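Local coordinates for EVE domain-containing protein (Pseudomonas syringae pv. tomato str. DC3000, PDB 2EVE) that is of unknown function but adopts the EVE fold, related to ASCH and PUA domains, and so may bind nucleic acid, at residues Phe37-Ala42 with Pro93-Asp98. Sequence-based numbering, arbitrary orientation.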
ATOM      1  N   PHE A  37       2.820   1.312  10.684  1.00  6.56           N
ATOM      2  CA  PHE A  37       1.572   0.637  10.343  1.00  6.09           C
ATOM      3  C   PHE A  37       1.907  -0.678   9.637  1.00  7.16           C
ATOM      4  O   PHE A  37       1.337  -1.725   9.943  1.00  7.64           O
ATOM      5  CB  PHE A  37       0.706   1.499   9.421  1.00  6.57           C
ATOM      6  CG  PHE A  37      -0.141   2.506  10.146  1.00  7.43           C
ATOM      7  CD1 PHE A  37      -0.982   2.108  11.181  1.00  7.30           C
ATOM      8  CD2 PHE A  37      -0.115   3.847   9.782  1.00  9.40           C
ATOM      9  CE1 PHE A  37      -1.789   3.032  11.848  1.00  6.53           C
ATOM     10  CE2 PHE A  37      -0.919   4.784  10.444  1.00  9.67           C
ATOM     11  CZ  PHE A  37      -1.755   4.373  11.476  1.00  9.81           C
ATOM     12  N   LEU A  38       2.845  -0.623   8.696  1.00  7.53           N
ATOM     13  CA  LEU A  38       3.240  -1.814   7.952  1.00  6.69           C
ATOM     14  C   LEU A  38       3.674  -2.937   8.893  1.00  8.43           C
ATOM     15  O   LEU A  38       3.339  -4.100   8.679  1.00  6.80           O
ATOM     16  CB  LEU A  38       4.366  -1.460   6.970  1.00  7.65           C
ATOM     17  CG  LEU A  38       4.887  -2.558   6.036  1.00  7.54           C
ATOM     18  CD1 LEU A  38       5.345  -1.931   4.729  1.00  9.76           C
ATOM     19  CD2 LEU A  38       6.019  -3.320   6.701  1.00 10.03           C
ATOM     20  N   ARG A  39       4.404  -2.582   9.945  1.00  6.79           N
ATOM     21  CA  ARG A  39       4.876  -3.569  10.910  1.00  6.63           C
ATOM     22  C   ARG A  39       3.750  -4.225  11.712  1.00  7.72           C
ATOM     23  O   ARG A  39       3.944  -5.299  12.275  1.00  8.55           O
ATOM     24  CB  ARG A  39       5.883  -2.925  11.865  1.00  5.02           C
ATOM     25  CG  ARG A  39       7.234  -2.645  11.227  1.00  6.72           C
ATOM     26  CD  ARG A  39       8.145  -1.912  12.193  1.00  5.74           C
ATOM     27  NE  ARG A  39       9.526  -1.888  11.719  1.00  6.57           N
ATOM     28  CZ  ARG A  39      10.531  -1.345  12.398  1.00  7.52           C
ATOM     29  NH1 ARG A  39      10.311  -0.772  13.579  1.00  8.21           N
ATOM     30  NH2 ARG A  39      11.764  -1.393  11.906  1.00  8.68           N
ATOM     31  N   THR A  40       2.583  -3.589  11.777  1.00  8.64           N
ATOM     32  CA  THR A  40       1.477  -4.177  12.526  1.00  7.86           C
ATOM     33  C   THR A  40       0.553  -5.029  11.656  1.00  8.16           C
ATOM     34  O   THR A  40      -0.387  -5.651  12.162  1.00  8.49           O
ATOM     35  CB  THR A  40       0.626  -3.109  13.270  1.00  6.78           C
ATOM     36  OG1 THR A  40      -0.022  -2.233  12.333  1.00  7.03           O
ATOM     37  CG2 THR A  40       1.509  -2.296  14.210  1.00  8.28           C
HETATM   38  N   MSE A  41       0.817  -5.065  10.353  1.00  7.43           N
HETATM   39  CA  MSE A  41       0.008  -5.876   9.449  1.00  7.89           C
HETATM   40  C   MSE A  41       0.258  -7.346   9.765  1.00  9.08           C
HETATM   41  O   MSE A  41       1.373  -7.731  10.118  1.00 11.08           O
HETATM   42  CB  MSE A  41       0.375  -5.574   7.994  1.00  9.44           C
HETATM   43  CG  MSE A  41       0.020  -4.161   7.579  1.00  8.57           C
HETATM   44 SE   MSE A  41       0.601  -3.747   5.790  1.00 18.24          SE
HETATM   45  CE  MSE A  41      -1.055  -4.027   4.839  1.00 19.22           C
ATOM     46  N   ALA A  42      -0.783  -8.160   9.645  1.00  9.00           N
ATOM     47  CA  ALA A  42      -0.672  -9.586   9.936  1.00  8.69           C
ATOM     48  C   ALA A  42      -0.999 -10.428   8.714  1.00  7.50           C
ATOM     49  O   ALA A  42      -1.655  -9.958   7.784  1.00  9.25           O
ATOM     50  CB  ALA A  42      -1.608  -9.953  11.073  1.00 11.19           C
ATOM     51  N   PRO A  93      16.551   0.541   9.792  1.00 13.51           N
ATOM     52  CA  PRO A  93      15.332   1.201  10.274  1.00 13.43           C
ATOM     53  C   PRO A  93      14.070   0.915   9.465  1.00 12.57           C
ATOM     54  O   PRO A  93      12.976   1.298   9.878  1.00 12.16           O
ATOM     55  CB  PRO A  93      15.699   2.687  10.220  1.00 17.71           C
ATOM     56  CG  PRO A  93      17.220   2.690  10.224  1.00 19.38           C
ATOM     57  CD  PRO A  93      17.524   1.537   9.319  1.00 15.08           C
ATOM     58  N   TRP A  94      14.213   0.234   8.334  1.00 10.10           N
ATOM     59  CA  TRP A  94      13.067  -0.024   7.471  1.00  9.19           C
ATOM     60  C   TRP A  94      12.617  -1.471   7.356  1.00  8.62           C
ATOM     61  O   TRP A  94      13.410  -2.402   7.500  1.00  9.04           O
ATOM     62  CB  TRP A  94      13.360   0.541   6.084  1.00  9.71           C
ATOM     63  CG  TRP A  94      13.793   1.967   6.149  1.00  8.23           C
ATOM     64  CD1 TRP A  94      15.020   2.471   5.820  1.00  9.12           C
ATOM     65  CD2 TRP A  94      13.010   3.076   6.598  1.00  8.77           C
ATOM     66  NE1 TRP A  94      15.048   3.830   6.039  1.00  9.20           N
ATOM     67  CE2 TRP A  94      13.827   4.225   6.521  1.00  9.37           C
ATOM     68  CE3 TRP A  94      11.694   3.209   7.067  1.00  8.33           C
ATOM     69  CZ2 TRP A  94      13.370   5.495   6.886  1.00  9.73           C
ATOM     70  CZ3 TRP A  94      11.239   4.475   7.434  1.00 10.74           C
ATOM     71  CH2 TRP A  94      12.079   5.600   7.343  1.00 10.05           C
ATOM     72  N   SER A  95      11.330  -1.641   7.072  1.00  8.65           N
ATOM     73  CA  SER A  95      10.730  -2.963   6.947  1.00  7.83           C
ATOM     74  C   SER A  95       9.948  -3.146   5.658  1.00  7.36           C
ATOM     75  O   SER A  95       9.289  -2.227   5.175  1.00  9.06           O
ATOM     76  CB  SER A  95       9.785  -3.221   8.125  1.00  8.24           C
ATOM     77  OG  SER A  95      10.461  -3.115   9.363  1.00  9.93           O
ATOM     78  N   ALA A  96      10.027  -4.353   5.113  1.00  8.14           N
ATOM     79  CA  ALA A  96       9.303  -4.712   3.907  1.00  7.62           C
ATOM     80  C   ALA A  96       8.455  -5.907   4.307  1.00  8.84           C
ATOM     81  O   ALA A  96       8.543  -6.389   5.436  1.00  9.31           O
ATOM     82  CB  ALA A  96      10.274  -5.113   2.805  1.00  8.50           C
ATOM     83  N   LEU A  97       7.619  -6.376   3.395  1.00 10.22           N
ATOM     84  CA  LEU A  97       6.814  -7.550   3.673  1.00 10.96           C
ATOM     85  C   LEU A  97       6.382  -8.150   2.353  1.00 12.43           C
ATOM     86  O   LEU A  97       6.535  -7.525   1.308  1.00 12.55           O
ATOM     87  CB  LEU A  97       5.609  -7.195   4.557  1.00 16.78           C
ATOM     88  CG  LEU A  97       4.692  -6.015   4.222  1.00 17.52           C
ATOM     89  CD1 LEU A  97       3.919  -6.286   2.945  1.00 23.01           C
ATOM     90  CD2 LEU A  97       3.738  -5.809   5.391  1.00 20.52           C
ATOM     91  N   ASP A  98       5.881  -9.377   2.388  1.00  9.97           N
ATOM     92  CA  ASP A  98       5.443 -10.017   1.160  1.00 10.04           C
ATOM     93  C   ASP A  98       3.932  -9.949   1.047  1.00 10.08           C
ATOM     94  O   ASP A  98       3.215 -10.155   2.029  1.00 10.22           O
ATOM     95  CB  ASP A  98       5.890 -11.479   1.111  1.00 11.39           C
ATOM     96  CG  ASP A  98       7.398 -11.636   1.154  1.00 14.06           C
ATOM     97  OD1 ASP A  98       8.117 -10.744   0.655  1.00 17.70           O
ATOM     98  OD2 ASP A  98       7.862 -12.668   1.680  1.00 18.02           O
TER
HETATM   99  O   HOH W   1      13.884  -3.078  10.151  1.00 17.25           O
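Leu38 and Leu97 meet tip to tip where helix 32-40 packs against the start of strand 95-110. With CG anti to the backbone N (chi1 -177°), Leu38 brings CG to 3.5 Å from CD2 of Leu97. Leu38 CD2 also lies 3.8 Å from the backbone O of Ser95. The selenomethionine Met41 crosses Leu97 at about a right angle, with Met41 SE 3.8 Å from CD2 of Leu97. This tight apolar part is buried. Ala69 and Ile65 of strand 58-71 and Trp26 of strand 23-26 close round it.

The other side is polar, and here Arg39 is exposed. Its chain runs extended from CG to NE beside Ser95. Arg39 NE donates a nearly straight bond (167°) to Ser95 OG at 2.8 Å. The hydroxyl oxygen lies in the guanidinium plane, at its edge. The bonds of NH2 are looser. Arg39 NH2 adds a weak one to Ser95 OG at 3.3 Å. A water accepts weakly from NH2 and donates to Trp94 O. The two bonds to OG probably steady the guanidinium.

The arrangement is a helix packed on a mixed beta-sheet, as in the alpha-beta fold of the PUA-related EVE domain.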